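Side-chain contacts in uncharacterized protein (Chaetomium thermophilum, PDB 3LPZ), which is the Get4 protein of the Get pathway, an alpha-solenoid that probably binds Get5 and takes part in the targeting of tail-anchored proteins: residues Arg44-Gln48 with Gly49-Ala53; Leu145-Glu149 with Gly150-Ala154; Glu168-Ala171 with Arg172-Tyr175; Ala201-Arg204 with Ala205-Ala209; Lys269-Ala272 with Asn273-Leu277. All coordinates share one frame; numbering follows the deposited sequence. Where two conformers were deposited one is given.

Contact 1 (Arg44-Gln48 with Gly49-Ala53)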
loop_
_atom_site.group_PDB
_atom_site.type_symbol
_atom_site.label_atom_id
_atom_site.label_comp_id
_atom_site.label_asym_id
_atom_site.label_seq_id
_atom_site.Cartn_x
_atom_site.Cartn_y
_atom_site.Cartn_z
ATOM N N ARG A 44 -28.136 19.949 11.250
ATOM C CA ARG A 44 -29.516 19.745 11.740
ATOM C C ARG A 44 -30.043 18.318 11.536
ATOM O O ARG A 44 -30.610 17.743 12.469
ATOM C CB ARG A 44 -30.476 20.723 11.112
ATOM C CG ARG A 44 -30.344 22.129 11.687
ATOM C CD ARG A 44 -30.943 23.134 10.711
ATOM N NE ARG A 44 -30.825 24.505 11.198
ATOM C CZ ARG A 44 -31.040 25.581 10.446
ATOM N NH1 ARG A 44 -31.364 25.452 9.154
ATOM N NH2 ARG A 44 -30.908 26.790 10.982
ATOM N N TYR A 45 -29.866 17.745 10.338
ATOM C CA TYR A 45 -30.287 16.345 10.118
ATOM C C TYR A 45 -29.537 15.378 11.022
ATOM O O TYR A 45 -30.136 14.456 11.594
ATOM C CB TYR A 45 -30.161 15.913 8.641
ATOM C CG TYR A 45 -31.301 16.449 7.804
ATOM C CD1 TYR A 45 -32.613 15.997 8.008
ATOM C CD2 TYR A 45 -31.075 17.425 6.826
ATOM C CE1 TYR A 45 -33.672 16.498 7.239
ATOM C CE2 TYR A 45 -32.116 17.938 6.068
ATOM C CZ TYR A 45 -33.409 17.476 6.285
ATOM O OH TYR A 45 -34.435 17.972 5.521
ATOM N N SER A 46 -28.230 15.598 11.149
ATOM C CA SER A 46 -27.388 14.792 12.032
ATOM C C SER A 46 -27.866 14.824 13.478
ATOM O O SER A 46 -27.945 13.783 14.105
ATOM C CB SER A 46 -25.935 15.271 11.988
ATOM O OG SER A 46 -25.365 14.817 10.806
ATOM N N LYS A 47 -28.147 16.017 13.996
ATOM C CA LYS A 47 -28.602 16.198 15.394
ATOM C C LYS A 47 -29.853 15.381 15.679
ATOM O O LYS A 47 -30.002 14.835 16.766
ATOM C CB LYS A 47 -28.925 17.679 15.698
ATOM C CG LYS A 47 -27.762 18.547 16.048
ATOM C CD LYS A 47 -28.267 19.955 16.548
ATOM C CE LYS A 47 -27.112 20.859 16.993
ATOM N NZ LYS A 47 -27.563 22.270 17.370
ATOM N N GLN A 48 -30.753 15.296 14.705
ATOM C CA GLN A 48 -31.949 14.505 14.876
ATOM C C GLN A 48 -31.813 13.019 14.496
ATOM O O GLN A 48 -32.796 12.310 14.488
ATOM C CB GLN A 48 -33.187 15.162 14.246
ATOM C CG GLN A 48 -33.114 15.550 12.797
ATOM C CD GLN A 48 -34.267 16.478 12.406
ATOM O OE1 GLN A 48 -34.056 17.634 12.043
ATOM N NE2 GLN A 48 -35.491 15.974 12.499
ATOM N N GLY A 49 -30.591 12.559 14.217
ATOM C CA GLY A 49 -30.349 11.149 13.892
ATOM C C GLY A 49 -30.718 10.750 12.464
ATOM O O GLY A 49 -30.799 9.549 12.147
ATOM N N ASN A 50 -30.965 11.726 11.600
ATOM C CA ASN A 50 -31.218 11.412 10.196
ATOM C C ASN A 50 -29.866 11.432 9.458
ATOM O O ASN A 50 -29.523 12.375 8.708
ATOM C CB ASN A 50 -32.242 12.365 9.557
ATOM C CG ASN A 50 -32.742 11.851 8.198
ATOM O OD1 ASN A 50 -32.209 10.858 7.653
ATOM N ND2 ASN A 50 -33.775 12.511 7.652
ATOM N N TRP A 51 -29.084 10.392 9.722
ATOM C CA TRP A 51 -27.739 10.284 9.171
ATOM C C TRP A 51 -27.762 10.135 7.669
ATOM O O TRP A 51 -26.867 10.662 6.995
ATOM C CB TRP A 51 -26.997 9.091 9.788
ATOM C CG TRP A 51 -26.936 9.217 11.272
ATOM C CD1 TRP A 51 -27.634 8.473 12.198
ATOM C CD2 TRP A 51 -26.172 10.170 12.014
ATOM N NE1 TRP A 51 -27.331 8.899 13.460
ATOM C CE2 TRP A 51 -26.434 9.935 13.380
ATOM C CE3 TRP A 51 -25.267 11.180 11.659
ATOM C CZ2 TRP A 51 -25.822 10.672 14.393
ATOM C CZ3 TRP A 51 -24.668 11.919 12.664
ATOM C CH2 TRP A 51 -24.951 11.665 14.013
ATOM N N ALA A 52 -28.778 9.436 7.154
ATOM C CA ALA A 52 -28.871 9.182 5.721
ATOM C C ALA A 52 -29.024 10.495 4.936
ATOM O O ALA A 52 -28.450 10.647 3.868
ATOM C CB ALA A 52 -30.004 8.206 5.401
ATOM N N ALA A 53 -29.802 11.423 5.487
ATOM C CA ALA A 53 -29.966 12.750 4.903
ATOM C C ALA A 53 -28.660 13.547 4.962
ATOM O O ALA A 53 -28.234 14.116 3.961
ATOM C CB ALA A 53 -31.095 13.510 5.612
#

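Contact 2 (Leu145-Glu149 with Gly150-Ala154)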
loop_
_atom_site.group_PDB
_atom_site.type_symbol
_atom_site.label_atom_id
_atom_site.label_comp_id
_atom_site.label_asym_id
_atom_site.label_seq_id
_atom_site.Cartn_x
_atom_site.Cartn_y
_atom_site.Cartn_z
ATOM N N LEU A 145 -4.045 5.993 -7.622
ATOM C CA LEU A 145 -3.944 7.430 -7.793
ATOM C C LEU A 145 -2.510 7.910 -7.578
ATOM O O LEU A 145 -1.994 8.698 -8.377
ATOM C CB LEU A 145 -4.923 8.156 -6.847
ATOM C CG LEU A 145 -6.256 8.724 -7.358
ATOM C CD1 LEU A 145 -6.829 8.091 -8.648
ATOM C CD2 LEU A 145 -7.292 8.737 -6.232
ATOM N N TYR A 146 -1.873 7.456 -6.503
ATOM C CA TYR A 146 -0.463 7.800 -6.255
ATOM C C TYR A 146 0.473 7.361 -7.393
ATOM O O TYR A 146 1.347 8.140 -7.806
ATOM C CB TYR A 146 0.051 7.296 -4.895
ATOM C CG TYR A 146 -0.553 7.977 -3.676
ATOM C CD1 TYR A 146 -1.205 9.212 -3.768
ATOM C CD2 TYR A 146 -0.450 7.387 -2.411
ATOM C CE1 TYR A 146 -1.762 9.836 -2.615
ATOM C CE2 TYR A 146 -1.002 8.004 -1.271
ATOM C CZ TYR A 146 -1.646 9.216 -1.384
ATOM O OH TYR A 146 -2.181 9.794 -0.248
ATOM N N VAL A 147 0.290 6.137 -7.900
ATOM C CA VAL A 147 0.980 5.711 -9.126
ATOM C C VAL A 147 0.806 6.679 -10.315
ATOM O O VAL A 147 1.808 7.083 -10.913
ATOM C CB VAL A 147 0.596 4.278 -9.566
ATOM C CG1 VAL A 147 1.228 3.932 -10.979
ATOM C CG2 VAL A 147 1.010 3.267 -8.497
ATOM N N GLU A 148 -0.436 7.039 -10.654
ATOM C CA GLU A 148 -0.712 7.999 -11.752
ATOM C C GLU A 148 0.005 9.335 -11.583
ATOM O O GLU A 148 0.407 9.965 -12.557
ATOM C CB GLU A 148 -2.214 8.290 -11.881
ATOM C CG GLU A 148 -3.045 7.110 -12.317
ATOM C CD GLU A 148 -4.543 7.362 -12.188
ATOM O OE1 GLU A 148 -4.956 8.505 -11.829
ATOM O OE2 GLU A 148 -5.303 6.405 -12.458
ATOM N N GLU A 149 0.140 9.775 -10.343
ATOM C CA GLU A 149 0.752 11.055 -10.022
ATOM C C GLU A 149 2.264 10.938 -9.809
ATOM O O GLU A 149 2.901 11.916 -9.410
ATOM C CB GLU A 149 0.116 11.600 -8.735
ATOM C CG GLU A 149 -1.331 11.973 -8.902
ATOM C CD GLU A 149 -2.123 11.891 -7.602
ATOM O OE1 GLU A 149 -1.523 12.016 -6.506
ATOM O OE2 GLU A 149 -3.359 11.720 -7.680
ATOM N N GLY A 150 2.827 9.748 -10.028
ATOM C CA GLY A 150 4.273 9.537 -9.825
ATOM C C GLY A 150 4.740 9.556 -8.377
ATOM O O GLY A 150 5.917 9.753 -8.104
ATOM N N GLU A 151 3.836 9.333 -7.435
ATOM C CA GLU A 151 4.216 9.203 -6.020
ATOM C C GLU A 151 4.409 7.733 -5.641
ATOM O O GLU A 151 3.567 7.132 -4.946
ATOM C CB GLU A 151 3.142 9.830 -5.126
ATOM C CG GLU A 151 2.953 11.372 -5.329
ATOM C CD GLU A 151 4.147 12.205 -4.862
ATOM O OE1 GLU A 151 4.934 11.735 -4.012
ATOM O OE2 GLU A 151 4.306 13.343 -5.347
ATOM N N PHE A 152 5.537 7.175 -6.067
ATOM C CA PHE A 152 5.721 5.727 -6.041
ATOM C C PHE A 152 5.883 5.209 -4.592
ATOM O O PHE A 152 5.324 4.172 -4.226
ATOM C CB PHE A 152 6.914 5.331 -6.940
ATOM C CG PHE A 152 6.642 5.414 -8.441
ATOM C CD1 PHE A 152 5.420 5.877 -8.952
ATOM C CD2 PHE A 152 7.634 5.037 -9.351
ATOM C CE1 PHE A 152 5.174 5.932 -10.338
ATOM C CE2 PHE A 152 7.407 5.101 -10.779
ATOM C CZ PHE A 152 6.177 5.554 -11.257
ATOM N N GLU A 153 6.647 5.943 -3.772
ATOM C CA GLU A 153 6.873 5.562 -2.372
ATOM C C GLU A 153 5.564 5.519 -1.571
ATOM O O GLU A 153 5.305 4.563 -0.796
ATOM C CB GLU A 153 7.861 6.538 -1.721
ATOM C CG GLU A 153 8.483 6.062 -0.434
ATOM C CD GLU A 153 9.869 6.648 -0.221
ATOM O OE1 GLU A 153 9.970 7.815 0.220
ATOM O OE2 GLU A 153 10.858 5.937 -0.498
ATOM N N ALA A 154 4.754 6.548 -1.752
ATOM C CA ALA A 154 3.444 6.616 -1.129
ATOM C C ALA A 154 2.518 5.491 -1.677
ATOM O O ALA A 154 1.788 4.851 -0.906
ATOM C CB ALA A 154 2.841 8.015 -1.341
#

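Contact 3 (Glu168-Ala171 with Arg172-Tyr175)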
loop_
_atom_site.group_PDB
_atom_site.type_symbol
_atom_site.label_atom_id
_atom_site.label_comp_id
_atom_site.label_asym_id
_atom_site.label_seq_id
_atom_site.Cartn_x
_atom_site.Cartn_y
_atom_site.Cartn_z
ATOM N N GLU A 168 -0.628 -6.435 -9.353
ATOM C CA GLU A 168 -0.247 -6.129 -10.720
ATOM C C GLU A 168 0.060 -4.640 -10.852
ATOM O O GLU A 168 1.028 -4.270 -11.516
ATOM C CB GLU A 168 -1.295 -6.560 -11.747
ATOM C CG GLU A 168 -1.070 -5.943 -13.124
ATOM C CD GLU A 168 -1.866 -6.608 -14.216
ATOM O OE1 GLU A 168 -2.711 -7.485 -13.921
ATOM O OE2 GLU A 168 -1.634 -6.246 -15.384
ATOM N N VAL A 169 -0.736 -3.790 -10.197
ATOM C CA VAL A 169 -0.458 -2.338 -10.247
ATOM C C VAL A 169 0.928 -2.051 -9.632
ATOM O O VAL A 169 1.745 -1.296 -10.183
ATOM C CB VAL A 169 -1.570 -1.516 -9.535
ATOM C CG1 VAL A 169 -1.170 -0.049 -9.421
ATOM C CG2 VAL A 169 -2.923 -1.663 -10.274
ATOM N N LEU A 170 1.200 -2.670 -8.495
ATOM C CA LEU A 170 2.467 -2.445 -7.802
ATOM C C LEU A 170 3.666 -2.943 -8.618
ATOM O O LEU A 170 4.666 -2.257 -8.723
ATOM C CB LEU A 170 2.453 -3.085 -6.401
ATOM C CG LEU A 170 3.709 -2.902 -5.537
ATOM C CD1 LEU A 170 3.990 -1.379 -5.273
ATOM C CD2 LEU A 170 3.584 -3.673 -4.220
ATOM N N ALA A 171 3.566 -4.146 -9.168
ATOM C CA ALA A 171 4.656 -4.719 -9.962
ATOM C C ALA A 171 4.952 -3.865 -11.224
ATOM O O ALA A 171 6.122 -3.627 -11.565
ATOM C CB ALA A 171 4.314 -6.170 -10.346
ATOM N N ARG A 172 3.900 -3.395 -11.891
ATOM C CA ARG A 172 4.066 -2.505 -13.074
ATOM C C ARG A 172 4.635 -1.143 -12.710
ATOM O O ARG A 172 5.440 -0.574 -13.464
ATOM C CB ARG A 172 2.744 -2.331 -13.827
ATOM C CG ARG A 172 2.355 -3.581 -14.592
ATOM C CD ARG A 172 1.133 -3.365 -15.522
ATOM N NE ARG A 172 0.567 -4.653 -15.944
ATOM C CZ ARG A 172 1.125 -5.470 -16.841
ATOM N NH1 ARG A 172 2.285 -5.156 -17.416
ATOM N NH2 ARG A 172 0.532 -6.616 -17.163
ATOM N N MET A 173 4.261 -0.640 -11.540
ATOM C CA MET A 173 4.863 0.586 -11.007
ATOM C C MET A 173 6.355 0.369 -10.703
ATOM O O MET A 173 7.190 1.184 -11.080
ATOM C CB MET A 173 4.114 1.077 -9.763
ATOM C CG MET A 173 4.647 2.412 -9.181
ATOM S SD MET A 173 4.563 2.471 -7.371
ATOM C CE MET A 173 6.039 1.507 -7.040
ATOM N N GLU A 174 6.683 -0.720 -10.023
ATOM C CA GLU A 174 8.090 -1.046 -9.775
ATOM C C GLU A 174 8.858 -1.221 -11.081
ATOM O O GLU A 174 10.016 -0.825 -11.163
ATOM C CB GLU A 174 8.285 -2.282 -8.874
ATOM C CG GLU A 174 7.675 -2.233 -7.430
ATOM C CD GLU A 174 8.230 -1.161 -6.516
ATOM O OE1 GLU A 174 9.274 -0.539 -6.822
ATOM O OE2 GLU A 174 7.602 -0.928 -5.465
ATOM N N TYR A 175 8.240 -1.836 -12.087
ATOM C CA TYR A 175 8.898 -1.957 -13.380
ATOM C C TYR A 175 9.141 -0.570 -14.022
ATOM O O TYR A 175 10.221 -0.329 -14.567
ATOM C CB TYR A 175 8.126 -2.859 -14.375
ATOM C CG TYR A 175 9.028 -3.212 -15.524
ATOM C CD1 TYR A 175 10.006 -4.185 -15.360
ATOM C CD2 TYR A 175 8.962 -2.538 -16.738
ATOM C CE1 TYR A 175 10.878 -4.512 -16.361
ATOM C CE2 TYR A 175 9.861 -2.869 -17.788
ATOM C CZ TYR A 175 10.823 -3.855 -17.563
ATOM O OH TYR A 175 11.723 -4.223 -18.536
#

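Contact 4 (Ala201-Arg204 with Ala205-Ala209)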
loop_
_atom_site.group_PDB
_atom_site.type_symbol
_atom_site.label_atom_id
_atom_site.label_comp_id
_atom_site.label_asym_id
_atom_site.label_seq_id
_atom_site.Cartn_x
_atom_site.Cartn_y
_atom_site.Cartn_z
ATOM N N ALA A 201 2.084 -11.523 4.847
ATOM C CA ALA A 201 1.574 -12.900 4.793
ATOM C C ALA A 201 0.611 -13.103 3.630
ATOM O O ALA A 201 -0.402 -13.801 3.762
ATOM C CB ALA A 201 0.909 -13.270 6.149
ATOM N N ASN A 202 0.921 -12.490 2.484
ATOM C CA ASN A 202 0.105 -12.622 1.309
ATOM C C ASN A 202 0.953 -13.225 0.177
ATOM O O ASN A 202 1.456 -12.519 -0.678
ATOM C CB ASN A 202 -0.446 -11.252 0.901
ATOM C CG ASN A 202 -1.604 -11.364 -0.096
ATOM O OD1 ASN A 202 -1.788 -12.402 -0.720
ATOM N ND2 ASN A 202 -2.371 -10.278 -0.257
ATOM N N VAL A 203 1.137 -14.537 0.234
ATOM C CA VAL A 203 1.936 -15.270 -0.718
ATOM C C VAL A 203 1.348 -15.170 -2.114
ATOM O O VAL A 203 2.077 -15.036 -3.068
ATOM C CB VAL A 203 2.117 -16.759 -0.270
ATOM C CG1 VAL A 203 3.022 -17.528 -1.261
ATOM C CG2 VAL A 203 2.772 -16.778 1.105
ATOM N N ARG A 204 0.026 -15.257 -2.221
ATOM C CA ARG A 204 -0.672 -15.150 -3.495
ATOM C C ARG A 204 -0.259 -13.869 -4.215
ATOM O O ARG A 204 0.085 -13.883 -5.397
ATOM C CB ARG A 204 -2.187 -15.119 -3.269
ATOM C CG ARG A 204 -2.994 -15.415 -4.522
ATOM C CD ARG A 204 -4.117 -14.392 -4.753
ATOM N NE ARG A 204 -3.738 -13.416 -5.780
ATOM C CZ ARG A 204 -3.555 -12.115 -5.563
ATOM N NH1 ARG A 204 -3.740 -11.613 -4.353
ATOM N NH2 ARG A 204 -3.216 -11.321 -6.570
ATOM N N ALA A 205 -0.317 -12.760 -3.482
ATOM C CA ALA A 205 0.035 -11.459 -4.032
ATOM C C ALA A 205 1.527 -11.403 -4.419
ATOM O O ALA A 205 1.880 -10.885 -5.470
ATOM C CB ALA A 205 -0.285 -10.359 -3.013
ATOM N N ALA A 206 2.388 -11.950 -3.562
ATOM C CA ALA A 206 3.834 -11.979 -3.822
ATOM C C ALA A 206 4.085 -12.689 -5.159
ATOM O O ALA A 206 4.867 -12.212 -6.002
ATOM C CB ALA A 206 4.560 -12.706 -2.706
ATOM N N ASN A 207 3.401 -13.822 -5.342
ATOM C CA ASN A 207 3.476 -14.590 -6.593
ATOM C C ASN A 207 3.033 -13.800 -7.793
ATOM O O ASN A 207 3.711 -13.803 -8.833
ATOM C CB ASN A 207 2.670 -15.887 -6.518
ATOM C CG ASN A 207 3.309 -16.924 -5.605
ATOM O OD1 ASN A 207 4.509 -16.890 -5.345
ATOM N ND2 ASN A 207 2.492 -17.883 -5.129
ATOM N N THR A 208 1.886 -13.135 -7.656
ATOM C CA THR A 208 1.361 -12.324 -8.744
ATOM C C THR A 208 2.351 -11.191 -9.100
ATOM O O THR A 208 2.652 -10.978 -10.278
ATOM C CB THR A 208 -0.054 -11.755 -8.391
ATOM O OG1 THR A 208 -0.960 -12.857 -8.220
ATOM C CG2 THR A 208 -0.597 -10.819 -9.488
ATOM N N ALA A 209 2.824 -10.443 -8.102
ATOM C CA ALA A 209 3.759 -9.344 -8.382
ATOM C C ALA A 209 5.017 -9.866 -9.097
ATOM O O ALA A 209 5.474 -9.288 -10.071
ATOM C CB ALA A 209 4.146 -8.609 -7.094
#

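Contact 5 (Lys269-Ala272 with Asn273-Leu277)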
loop_
_atom_site.group_PDB
_atom_site.type_symbol
_atom_site.label_atom_id
_atom_site.label_comp_id
_atom_site.label_asym_id
_atom_site.label_seq_id
_atom_site.Cartn_x
_atom_site.Cartn_y
_atom_site.Cartn_z
ATOM N N LYS A 269 24.158 -19.864 -0.773
ATOM C CA LYS A 269 24.467 -19.817 -2.203
ATOM C C LYS A 269 24.651 -18.383 -2.699
ATOM O O LYS A 269 25.496 -18.123 -3.558
ATOM C CB LYS A 269 23.378 -20.518 -3.017
ATOM C CG LYS A 269 23.560 -20.419 -4.515
ATOM C CD LYS A 269 22.575 -21.296 -5.268
ATOM C CE LYS A 269 22.947 -21.257 -6.745
ATOM N NZ LYS A 269 22.410 -22.380 -7.548
ATOM N N TYR A 270 23.852 -17.462 -2.156
ATOM C CA TYR A 270 23.787 -16.089 -2.664
ATOM C C TYR A 270 24.434 -15.088 -1.720
ATOM O O TYR A 270 24.224 -13.875 -1.878
ATOM C CB TYR A 270 22.318 -15.693 -2.954
ATOM C CG TYR A 270 21.764 -16.412 -4.166
ATOM C CD1 TYR A 270 22.073 -15.958 -5.460
ATOM C CD2 TYR A 270 20.975 -17.557 -4.035
ATOM C CE1 TYR A 270 21.611 -16.614 -6.587
ATOM C CE2 TYR A 270 20.491 -18.229 -5.171
ATOM C CZ TYR A 270 20.819 -17.740 -6.445
ATOM O OH TYR A 270 20.367 -18.357 -7.588
ATOM N N GLU A 271 25.227 -15.595 -0.758
ATOM C CA GLU A 271 25.885 -14.737 0.240
ATOM C C GLU A 271 26.633 -13.571 -0.389
ATOM O O GLU A 271 26.412 -12.435 0.019
ATOM C CB GLU A 271 26.802 -15.529 1.193
ATOM C CG GLU A 271 27.372 -14.676 2.314
ATOM C CD GLU A 271 28.320 -15.426 3.251
ATOM O OE1 GLU A 271 28.658 -16.602 2.974
ATOM O OE2 GLU A 271 28.741 -14.820 4.268
ATOM N N ALA A 272 27.478 -13.823 -1.396
ATOM C CA ALA A 272 28.253 -12.713 -1.983
ATOM C C ALA A 272 27.342 -11.649 -2.602
ATOM O O ALA A 272 27.552 -10.438 -2.402
ATOM C CB ALA A 272 29.287 -13.210 -3.010
ATOM N N ASN A 273 26.331 -12.105 -3.344
ATOM C CA ASN A 273 25.405 -11.201 -4.039
ATOM C C ASN A 273 24.609 -10.383 -3.050
ATOM O O ASN A 273 24.401 -9.179 -3.248
ATOM C CB ASN A 273 24.433 -11.977 -4.936
ATOM C CG ASN A 273 25.132 -13.005 -5.811
ATOM O OD1 ASN A 273 25.426 -12.747 -6.976
ATOM N ND2 ASN A 273 25.420 -14.163 -5.245
ATOM N N LEU A 274 24.148 -11.047 -1.991
ATOM C CA LEU A 274 23.354 -10.377 -0.957
ATOM C C LEU A 274 24.190 -9.351 -0.199
ATOM O O LEU A 274 23.688 -8.291 0.144
ATOM C CB LEU A 274 22.752 -11.400 0.011
ATOM C CG LEU A 274 21.643 -12.306 -0.549
ATOM C CD1 LEU A 274 21.398 -13.522 0.376
ATOM C CD2 LEU A 274 20.354 -11.513 -0.787
ATOM N N ASN A 275 25.467 -9.670 0.034
ATOM C CA ASN A 275 26.385 -8.796 0.780
ATOM C C ASN A 275 26.573 -7.448 0.095
ATOM O O ASN A 275 26.766 -6.438 0.766
ATOM C CB ASN A 275 27.757 -9.483 1.010
ATOM C CG ASN A 275 27.765 -10.417 2.222
ATOM O OD1 ASN A 275 26.790 -10.499 2.982
ATOM N ND2 ASN A 275 28.879 -11.124 2.415
ATOM N N GLU A 276 26.506 -7.435 -1.234
ATOM C CA GLU A 276 26.604 -6.206 -2.014
ATOM C C GLU A 276 25.435 -5.232 -1.803
ATOM O O GLU A 276 25.512 -4.080 -2.228
ATOM C CB GLU A 276 26.711 -6.538 -3.508
ATOM C CG GLU A 276 27.982 -7.293 -3.892
ATOM C CD GLU A 276 28.114 -7.528 -5.401
ATOM O OE1 GLU A 276 27.236 -7.098 -6.177
ATOM O OE2 GLU A 276 29.118 -8.146 -5.814
ATOM N N LEU A 277 24.353 -5.692 -1.169
ATOM C CA LEU A 277 23.153 -4.880 -0.996
ATOM C C LEU A 277 23.298 -3.910 0.188
ATOM O O LEU A 277 22.435 -3.051 0.424
ATOM C CB LEU A 277 21.942 -5.799 -0.764
ATOM C CG LEU A 277 21.021 -6.224 -1.918
ATOM C CD1 LEU A 277 21.715 -6.227 -3.246
ATOM C CD2 LEU A 277 20.344 -7.554 -1.618
#

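Contact 1 (Arg44-Gln48 with Gly49-Ala53)
A Schellman motif followed at once by an N-cap turns the chain from helix 28-47 into helix 51-67, and Tyr45 and Ser46 in the last turn meet Asn50, Trp51 and Ala53 across the bend. Two backbone bonds define the motif: Asn50 N donates to Tyr45 O over 2.9 Å, and Gly49 N donates to Ser46 O, likewise at 2.9 Å. Between them Gly49 takes a phi of 78°, a backbone conformation readily taken by glycine. Asn50 then starts the next helix. Its CG lies anti to the backbone N (chi1 -167°), which swings OD1 round to accept from Ala53 N at 3.3 Å, the donor standing above the amide's carbonyl plane. The same amide runs alongside Tyr45 with its plane almost perpendicular to the ring, and ND2 comes 3.7 Å from Tyr45 CD1. Ala53 CB sits over one face of that ring in a CH-pi contact, 4.0 Å from the centroid. On the other flank, Ser46 OG, which also makes a weak bond to Ala42 O, approaches Trp51 CZ3 at 3.5 Å, while Ser46 O lies over a face of the indole, offset toward its rim. Outside the bend, Tyr45 and Ala53 both pack on Ile12 of helix 11-25, whereas Trp51 reaches Thr84, Gln87 and Ala88 of helix 71-88, placing the turn between these two helices.

Contact 2 (Leu145-Glu149 with Gly150-Ala154)
Glu151 N reaches back to Tyr146 O over 2.8 Å and Gly150 N to Val147 O over 3.0 Å, closing the last turn of helix 136-148 while Gly150 adopts a phi of 70°. Among the side chains, Tyr146 makes the main contact. Its CG stands beside the backbone N (chi1 -68°), and the ring lies against the start of the next helix, with CD2 3.5 Å from Ala154 CB. The methyl approaches obliquely, and CE2 is slightly farther from it. Tyr146 CB also meets Glu151 CB at 4.0 Å, so the aliphatic base of Glu151 packs against that of Tyr146. The pair of backward bonds around a residue of positive phi is a Schellman motif; here it links two successive helices of the alpha-solenoid, with Glu151 at the N-cap position of helix 152-159. At Phe152, Val147 O lies in the plane of the ring, 3.6 Å from CE1 at its edge. The apolar approach there is looser, Val147 CG1 standing 4.5 Å from Phe152 CE1. Glu149 extends beyond CG and sets OE1 in plane at the edge of the Tyr146 ring; that oxygen also forms a salt bridge with Arg114 of helix 112-128. Phe152 in turn meets Trp177 of helix 166-179 edge-to-face.

Contact 3 (Glu168-Ala171 with Arg172-Tyr175)
Glu168 and Arg172, one helical turn apart, form the salt bridge of this contact, their side chains running alongside each other. The guanidinium grips side-on, but both of its bonds converge on one oxygen: Arg172 NE lies 2.8 Å from Glu168 OE2, and Arg172 NH2 reaches Glu168 OE2 at the same 2.8 Å. That oxygen sits in the guanidinium plane and offers its anti lone pair to NE, whereas NH2 meets it from above the carboxylate plane; the two planes are 52° apart. Glu168 is fully extended, with CG anti to the backbone N (chi1 166°), which carries OE2 forward to the arginine. The backbone supplies the alpha-helical i to i+4 bonds, among them Glu174 N to Leu170 O at 2.8 Å. The apolar contact is Leu170 CD1 with Met173 CE, 4.0 Å apart; the same methyl lies alongside a carboxylate oxygen, Glu174 OE2, at 3.6 Å. Met173 packs on Phe152 of helix 152-159, and Ala171 on Ile212 of helix 203-220. The chemistry divides into a charge pair at the more exposed side and buried Glu174, where closeness to Glu156 could raise the proton affinity of one of them, though Arg192 of helix 186-199 also touches Glu174.

Contact 4 (Ala201-Arg204 with Ala205-Ala209)
Asn202 and Ala205 make the compact part of this contact at the start of helix 203-220. The asparagine's CG is anti to its own N (chi1 -165°), bringing OD1 within 3.1 Å of Ala205 N; the N-H points well at the oxygen (158°), although the donor stands above the amide's carbonyl plane. Ala205 CB presses against the same amide, 3.4 Å from Asn202 CG. The bond from Ala205 N to Asn202 OD1 is an N-cap, and the backbone bond from Ala206 N to Asn202 O, 3.1 Å long, begins the regular helical pattern. Ala201 with positive phi ends the preceding helix in a Schellman motif, so one helix stops and the next starts on adjacent residues, Ala201 and Asn202. Ala205 and Ala206 are buried, both touching Tyr197 of helix 186-199. The looser side belongs to exposed Arg204, deposited in two conformers. In the one given, its chain bends at chi2 and chi3 along the helix, one guanidinium face lies over Ala205 N, and NH2 makes a weak, doubtful bond to Thr208 OG1. Val203 and Asn207, both partly exposed, lie side by side, with Val203 CG1 3.9 Å from Asn207 ND2, and Asn207 also packs on Leu252 of helix 243-256.

Contact 5 (Lys269-Ala272 with Asn273-Leu277)
Tyr270 is met by Asn273 and Leu274 in the first turn of the short helix 271-275. Asn273 ND2 comes 3.8 Å from Tyr270 CD1, obliquely to the ring, the amide and ring planes being 59° apart. Lys269 CG lies over one face of the same ring, offset toward its rim. Leu274 CD1 approaches Tyr270 CB at 4.1 Å, and the leucine's CG is closer still to the tyrosine carbonyl, 3.3 Å from Tyr270 O. That oxygen accepts from Leu274 N at 2.8 Å, the bond running nearly along the C=O axis. Tyr270 occupies the N-cap position and is also where helix 260-269 leaves helical geometry, so a single residue separates two helices. One residue on, Asn275 N bonds to Glu271 O at 2.9 Å, and the Asn275 amide passes Glu271 CG with ND2 at 3.9 Å. The next bond, from Glu276 N to Ala272 O, is weak at 3.4 Å. Farther out, the side chains of Tyr270 (on Asn246) and Asn273 (on Pro243 and Leu244) pack against helix 243-256.

In the fold
The five contacts follow one another along an elongated helical solenoid; contacts 1 and 5 have centres about 62 Å apart, on opposite sides of the chain's centre. Contacts 2, 3 and 4 form a connected middle. Contact 2 touches contact 3 where Phe152 CD1 meets Met173 CG at 3.6 Å and Val147 CG2 meets Val169 CG1 at 4.1 Å. Contact 3 touches contact 4 through Ala171 CB and Ala209 O, 3.3 Å apart; contacts 2 and 4 themselves do not touch, their nearest atoms being about 12 Å apart. Contacts 1 and 2 use the same Schellman turn between helices, and the cap of contact 4 directly follows another. Contact 5 approaches no nearer than about 14 Å to contact 3 between nearest atoms.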